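Local structure of 4-hydroxybutyrate CoA-transferase (Porphyromonas gingivalis, 3EH7) at residues 313-319 against 357-361. The protein probably transfers coenzyme A between carboxylic acids such as acetate and 4-hydroxybutyrate. Residues are numbered along the deposited sequence; the frame is centred on the assembly and turned at random.
Sequences INSCIEI and IMAIP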
loop_
_atom_site.group_PDB
_atom_site.type_symbol
_atom_site.label_atom_id
_atom_site.label_comp_id
_atom_site.label_asym_id
_atom_site.label_seq_id
_atom_site.Cartn_x
_atom_site.Cartn_y
_atom_site.Cartn_z
ATOM N N ILE A 313 -11.907 -6.761 -9.130
ATOM C CA ILE A 313 -12.090 -8.183 -8.807
ATOM C C ILE A 313 -10.810 -8.952 -9.094
ATOM O O ILE A 313 -10.305 -8.971 -10.224
ATOM C CB ILE A 313 -13.245 -8.872 -9.613
ATOM C CG1 ILE A 313 -14.551 -8.091 -9.513
ATOM C CG2 ILE A 313 -13.462 -10.308 -9.122
ATOM C CD1 ILE A 313 -15.681 -8.615 -10.450
ATOM N N ASN A 314 -10.284 -9.583 -8.053
ATOM C CA ASN A 314 -9.097 -10.415 -8.161
ATOM C C ASN A 314 -9.242 -11.659 -7.276
ATOM O O ASN A 314 -10.083 -11.709 -6.384
ATOM C CB ASN A 314 -7.853 -9.616 -7.739
ATOM C CG ASN A 314 -7.613 -8.398 -8.628
ATOM O OD1 ASN A 314 -7.165 -8.508 -9.781
ATOM N ND2 ASN A 314 -7.917 -7.253 -8.108
ATOM N N SER A 315 -8.418 -12.665 -7.538
ATOM C CA SER A 315 -8.360 -13.871 -6.727
ATOM C C SER A 315 -7.021 -13.956 -6.037
ATOM O O SER A 315 -6.111 -13.167 -6.325
ATOM C CB SER A 315 -8.556 -15.085 -7.609
ATOM O OG SER A 315 -9.803 -14.952 -8.231
ATOM N N CYS A 316 -6.920 -14.873 -5.082
ATOM C CA CYS A 316 -5.661 -15.102 -4.375
ATOM C C CYS A 316 -5.586 -16.592 -3.976
ATOM O O CYS A 316 -6.523 -17.342 -4.234
ATOM C CB CYS A 316 -5.597 -14.156 -3.180
ATOM S SG CYS A 316 -6.925 -14.465 -2.045
ATOM N N ILE A 317 -4.481 -17.021 -3.386
ATOM C CA ILE A 317 -4.279 -18.423 -2.985
ATOM C C ILE A 317 -4.914 -18.665 -1.630
ATOM O O ILE A 317 -5.592 -19.674 -1.419
ATOM C CB ILE A 317 -2.758 -18.778 -2.880
ATOM C CG1 ILE A 317 -2.075 -18.567 -4.225
ATOM C CG2 ILE A 317 -2.512 -20.216 -2.347
ATOM C CD1 ILE A 317 -2.745 -19.254 -5.416
ATOM N N GLU A 318 -4.674 -17.757 -0.685
ATOM C CA GLU A 318 -5.273 -17.909 0.645
ATOM C C GLU A 318 -5.419 -16.565 1.333
ATOM O O GLU A 318 -4.741 -15.582 0.981
ATOM C CB GLU A 318 -4.480 -18.895 1.518
ATOM C CG GLU A 318 -3.082 -18.431 1.857
ATOM C CD GLU A 318 -2.235 -19.435 2.657
ATOM O OE1 GLU A 318 -2.733 -20.487 3.123
ATOM O OE2 GLU A 318 -1.034 -19.129 2.837
ATOM N N ILE A 319 -6.331 -16.540 2.296
ATOM C CA ILE A 319 -6.557 -15.395 3.167
ATOM C C ILE A 319 -6.708 -15.896 4.594
ATOM O O ILE A 319 -7.379 -16.919 4.853
ATOM C CB ILE A 319 -7.755 -14.537 2.718
ATOM C CG1 ILE A 319 -8.003 -13.407 3.725
ATOM C CG2 ILE A 319 -9.016 -15.337 2.642
ATOM C CD1 ILE A 319 -8.819 -12.295 3.195
ATOM N N ILE A 357 -12.662 -6.463 -4.371
ATOM C CA ILE A 357 -13.156 -7.779 -4.044
ATOM C C ILE A 357 -12.060 -8.799 -4.265
ATOM O O ILE A 357 -11.419 -8.823 -5.316
ATOM C CB ILE A 357 -14.370 -8.158 -4.954
ATOM C CG1 ILE A 357 -15.487 -7.135 -4.772
ATOM C CG2 ILE A 357 -14.842 -9.591 -4.659
ATOM C CD1 ILE A 357 -16.479 -7.075 -5.908
HETATM N N MSE A 358 -11.839 -9.624 -3.260
HETATM C CA MSE A 358 -11.025 -10.836 -3.376
HETATM C C MSE A 358 -12.046 -12.001 -3.528
HETATM O O MSE A 358 -12.694 -12.363 -2.578
HETATM C CB MSE A 358 -10.163 -11.016 -2.143
HETATM C CG MSE A 358 -9.045 -9.935 -1.990
HETATM SE SE MSE A 358 -7.783 -10.115 -3.482
HETATM C CE MSE A 358 -6.916 -8.402 -3.303
ATOM N N ALA A 359 -12.182 -12.506 -4.746
ATOM C CA ALA A 359 -13.152 -13.528 -5.132
ATOM C C ALA A 359 -12.418 -14.855 -5.312
ATOM O O ALA A 359 -11.536 -15.004 -6.205
ATOM C CB ALA A 359 -13.845 -13.135 -6.423
ATOM N N ILE A 360 -12.739 -15.801 -4.445
ATOM C CA ILE A 360 -12.003 -17.057 -4.388
ATOM C C ILE A 360 -12.937 -18.226 -4.093
ATOM O O ILE A 360 -13.949 -18.048 -3.404
ATOM C CB ILE A 360 -10.901 -17.021 -3.317
ATOM C CG1 ILE A 360 -11.456 -16.529 -1.979
ATOM C CG2 ILE A 360 -9.773 -16.110 -3.774
ATOM C CD1 ILE A 360 -10.580 -16.878 -0.843
ATOM N N PRO A 361 -12.601 -19.416 -4.630
ATOM C CA PRO A 361 -13.217 -20.647 -4.185
ATOM C C PRO A 361 -12.876 -20.821 -2.710
ATOM O O PRO A 361 -11.775 -20.459 -2.294
ATOM C CB PRO A 361 -12.512 -21.719 -5.015
ATOM C CG PRO A 361 -11.832 -21.040 -6.083
ATOM C CD PRO A 361 -11.560 -19.661 -5.643
HETATM O O HOH W 1 -9.560 -6.837 -5.753
#
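Ser315 and Ala359 meet where two parallel strands part, illustrating how a side chain can carry on a ladder that the backbone has begun. Asn314 lends both backbone polar groups to that ladder: its N reaches Ile357 O at 3.1 Å, and its O receives Ala359 N at 2.8 Å. One residue on, the hydroxyl takes over, Ser315 OG donating to Ala359 O at 2.7 Å almost straight down the carbonyl (C=O...OG 171°). On one face of the sheet, Ile313 turns CG2 to Ala359 CB (3.9 Å), while its CG1 lies alongside Ile357 CD1. On the other, a water joins Asn314 ND2 to Ile357 O, giving that carbonyl a second donor, and Asn314 OD1 is bound by Gln217. Past the paired strands, Ile360 sets its CG2 branch against Cys316 SG (3.7 Å). With CG1 between backbone N and carbonyl carbon (chi1 50°), its other branch carries CD1 to Ile319 CG2 (4.1 Å) at about a right angle, touching strand 318-320 of a second sheet. Strands 310-314 and 355-359 lie between 215-217 and 391-394 in a largely parallel sheet; helix 341-350 packs on Asn314 and Met358, helix 222-229 on Ile313 and Ala359.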